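Local coordinates for inactive dihydroorotase-like domain (Chaetomium thermophilum, PDB 5NNL), which is an inactive dihydroorotase-like domain with a barrel fold, at residues S54-Q63 with N84-V95. Sequence-based numbering, arbitrary orientation.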
# COMPACT_ATOMS: atom_id res chain seq x y z
N SER A 54 -1.22 3.34 17.43
CA SER A 54 -1.07 2.21 18.34
C SER A 54 -2.04 2.22 19.52
O SER A 54 -2.09 1.22 20.25
CB SER A 54 0.36 2.15 18.88
OG SER A 54 0.78 3.42 19.36
N ASP A 55 -2.80 3.29 19.72
CA ASP A 55 -3.73 3.37 20.84
C ASP A 55 -4.87 4.32 20.47
O ASP A 55 -4.96 4.79 19.32
CB ASP A 55 -2.99 3.82 22.10
CG ASP A 55 -2.11 5.02 21.85
OD1 ASP A 55 -2.55 5.93 21.11
OD2 ASP A 55 -0.98 5.06 22.39
N VAL A 56 -5.73 4.62 21.44
CA VAL A 56 -6.87 5.50 21.18
C VAL A 56 -6.38 6.92 20.91
O VAL A 56 -6.85 7.58 19.98
CB VAL A 56 -7.85 5.45 22.37
CG1 VAL A 56 -8.95 6.49 22.21
CG2 VAL A 56 -8.45 4.06 22.49
N LYS A 57 -5.45 7.42 21.72
CA LYS A 57 -4.92 8.77 21.51
C LYS A 57 -4.36 8.92 20.11
O LYS A 57 -4.63 9.92 19.43
CB LYS A 57 -3.86 9.07 22.57
CG LYS A 57 -2.91 10.23 22.23
CD LYS A 57 -3.63 11.57 22.19
CE LYS A 57 -2.71 12.67 21.70
NZ LYS A 57 -3.43 13.96 21.46
N SER A 58 -3.57 7.95 19.65
CA SER A 58 -2.93 8.05 18.35
C SER A 58 -3.96 8.09 17.23
O SER A 58 -3.83 8.87 16.28
CB SER A 58 -1.97 6.88 18.14
OG SER A 58 -0.70 7.16 18.71
N LEU A 59 -4.97 7.23 17.31
CA LEU A 59 -6.02 7.22 16.30
C LEU A 59 -6.63 8.61 16.14
O LEU A 59 -6.86 9.06 15.01
CB LEU A 59 -7.10 6.21 16.69
CG LEU A 59 -8.25 6.02 15.71
CD1 LEU A 59 -7.78 5.55 14.34
CD2 LEU A 59 -9.22 5.03 16.30
N LYS A 60 -6.89 9.30 17.25
CA LYS A 60 -7.60 10.58 17.18
C LYS A 60 -6.75 11.66 16.52
O LYS A 60 -7.27 12.50 15.78
CB LYS A 60 -8.03 11.02 18.58
CG LYS A 60 -9.51 10.79 18.85
CD LYS A 60 -9.95 11.37 20.19
CE LYS A 60 -11.33 12.01 20.09
NZ LYS A 60 -12.34 11.10 19.47
N VAL A 61 -5.44 11.66 16.78
CA VAL A 61 -4.57 12.62 16.11
C VAL A 61 -4.62 12.41 14.60
O VAL A 61 -4.73 13.36 13.83
CB VAL A 61 -3.13 12.52 16.65
CG1 VAL A 61 -2.22 13.53 15.96
CG2 VAL A 61 -3.11 12.73 18.16
N ALA A 62 -4.53 11.15 14.17
CA ALA A 62 -4.65 10.85 12.74
C ALA A 62 -6.00 11.30 12.21
O ALA A 62 -6.09 11.86 11.11
CB ALA A 62 -4.45 9.36 12.50
N GLN A 63 -7.07 11.07 12.98
CA GLN A 63 -8.41 11.46 12.53
C GLN A 63 -8.53 12.97 12.40
O GLN A 63 -9.12 13.47 11.44
CB GLN A 63 -9.45 10.91 13.50
CG GLN A 63 -9.61 9.40 13.45
CD GLN A 63 -10.48 8.85 14.57
OE1 GLN A 63 -10.54 9.42 15.66
NE2 GLN A 63 -11.15 7.74 14.30
N ASN A 84 -1.40 -4.42 23.24
CA ASN A 84 -2.39 -3.62 22.52
C ASN A 84 -3.74 -4.31 22.37
O ASN A 84 -4.77 -3.62 22.32
CB ASN A 84 -1.88 -3.29 21.12
CG ASN A 84 -1.49 -1.83 20.97
OD1 ASN A 84 -1.00 -1.20 21.91
ND2 ASN A 84 -1.70 -1.28 19.78
N ALA A 85 -3.77 -5.64 22.27
CA ALA A 85 -4.94 -6.35 21.76
C ALA A 85 -6.24 -5.86 22.39
O ALA A 85 -7.30 -5.95 21.76
CB ALA A 85 -4.78 -7.85 22.00
N ASN A 86 -6.18 -5.33 23.61
CA ASN A 86 -7.39 -4.93 24.32
C ASN A 86 -7.96 -3.63 23.77
O ASN A 86 -9.09 -3.59 23.29
CB ASN A 86 -7.09 -4.80 25.82
CG ASN A 86 -5.75 -4.14 26.11
OD1 ASN A 86 -5.18 -3.46 25.25
ND2 ASN A 86 -5.23 -4.34 27.32
N GLN A 87 -7.18 -2.55 23.84
CA GLN A 87 -7.73 -1.24 23.47
C GLN A 87 -8.03 -1.15 21.97
O GLN A 87 -9.03 -0.55 21.58
CB GLN A 87 -6.80 -0.10 23.90
CG GLN A 87 -5.32 -0.43 24.01
CD GLN A 87 -4.49 0.80 24.32
OE1 GLN A 87 -5.02 1.92 24.39
NE2 GLN A 87 -3.20 0.61 24.53
N ILE A 88 -7.18 -1.74 21.13
CA ILE A 88 -7.41 -1.60 19.69
C ILE A 88 -8.67 -2.34 19.27
O ILE A 88 -9.31 -1.98 18.27
CB ILE A 88 -6.17 -2.06 18.90
CG1 ILE A 88 -6.04 -3.58 18.91
CG2 ILE A 88 -4.91 -1.40 19.45
CD1 ILE A 88 -4.85 -4.09 18.16
N SER A 89 -9.07 -3.37 20.04
CA SER A 89 -10.30 -4.10 19.71
C SER A 89 -11.55 -3.27 19.99
O SER A 89 -12.53 -3.38 19.24
CB SER A 89 -10.35 -5.41 20.50
OG SER A 89 -11.63 -5.62 21.07
N SER A 90 -11.54 -2.45 21.04
CA SER A 90 -12.70 -1.61 21.34
C SER A 90 -12.90 -0.50 20.31
O SER A 90 -13.90 0.21 20.38
CB SER A 90 -12.54 -0.99 22.73
OG SER A 90 -11.37 -0.19 22.83
N VAL A 91 -11.98 -0.36 19.36
CA VAL A 91 -11.97 0.72 18.39
C VAL A 91 -11.97 0.19 16.96
O VAL A 91 -11.81 0.96 16.01
CB VAL A 91 -10.76 1.64 18.67
CG1 VAL A 91 -10.71 2.82 17.76
CG2 VAL A 91 -10.82 2.14 20.12
N ALA A 92 -12.18 -1.12 16.79
CA ALA A 92 -12.06 -1.74 15.48
C ALA A 92 -12.99 -1.10 14.45
O ALA A 92 -12.67 -1.06 13.26
CB ALA A 92 -12.36 -3.24 15.59
N GLY A 93 -14.15 -0.61 14.89
CA GLY A 93 -15.12 -0.04 13.97
C GLY A 93 -14.67 1.26 13.33
O GLY A 93 -15.26 1.68 12.33
N GLU A 94 -13.65 1.90 13.88
CA GLU A 94 -13.13 3.15 13.34
C GLU A 94 -11.99 2.96 12.35
O GLU A 94 -11.63 3.92 11.66
CB GLU A 94 -12.67 4.06 14.48
CG GLU A 94 -13.78 4.39 15.49
CD GLU A 94 -13.30 5.24 16.65
OE1 GLU A 94 -12.64 6.27 16.40
OE2 GLU A 94 -13.56 4.86 17.81
N VAL A 95 -11.41 1.76 12.27
CA VAL A 95 -10.34 1.47 11.32
C VAL A 95 -10.81 0.34 10.41
O VAL A 95 -11.83 -0.31 10.65
CB VAL A 95 -9.02 1.10 12.02
CG1 VAL A 95 -8.45 2.31 12.76
CG2 VAL A 95 -9.21 -0.07 12.98
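Gln-63 and Glu-94 meet at one end of this contact through a nearly linear hydrogen bond: Gln-63 NE2 donates an N-H to Glu-94 OE1 at 3.0 Å (N-H...O angle 169°). The carboxylate takes it on its anti lone pair, and OE1 lies in the plane of the Gln-63 amide; the two flat groups are nearly coplanar although their chains cross at about a right angle. Beside them Leu-59 reaches in from the helix: CG lies anti to the backbone N (chi1 -177°), carrying the branched end toward 84-95. Its CD1 rests on Val-95 CG1 at 3.7 Å, while CD2 lies over one face of the carboxylate, 3.6 Å from Glu-94 OE1. One turn earlier Val-56 CG2 touches Val-91 CG2 at 3.9 Å.

At the other end a side-chain amide meets a backbone carbonyl. Asn-84 ND2 donates to Ser-54 O at 2.6 Å, a short but bent bond (133°) that arrives tilted from both the carbonyl and the amide plane. Gln-87, its chain extended beyond CG, lays its amide against Asp-55, with OE1 3.6 Å from Asp-55 CB.

Second-shell bonds set these groups. Asp-55 is the N-cap of helix 56-64, its OD1 accepting from Ser-58 N at 2.7 Å, and Asn-84 OD1 is held by Thr-81 OG1. Behind the contact, Leu-59 and Gln-63 lie on Leu-76 of strand 73-79, while Ile-88 and Val-95 reach Ile-78 of that strand.

The helix that follows strand 39-44 is joined to the segment after strand 73-79 by an apolar centre with a polar bond at each end. Ser-54 O is a neutral carbonyl, whereas Glu-94, probably charged, is met by a neutral amide; Lys-60 NZ, not in contact at 5.7 Å from Glu-94 OE1, would probably favour that charge.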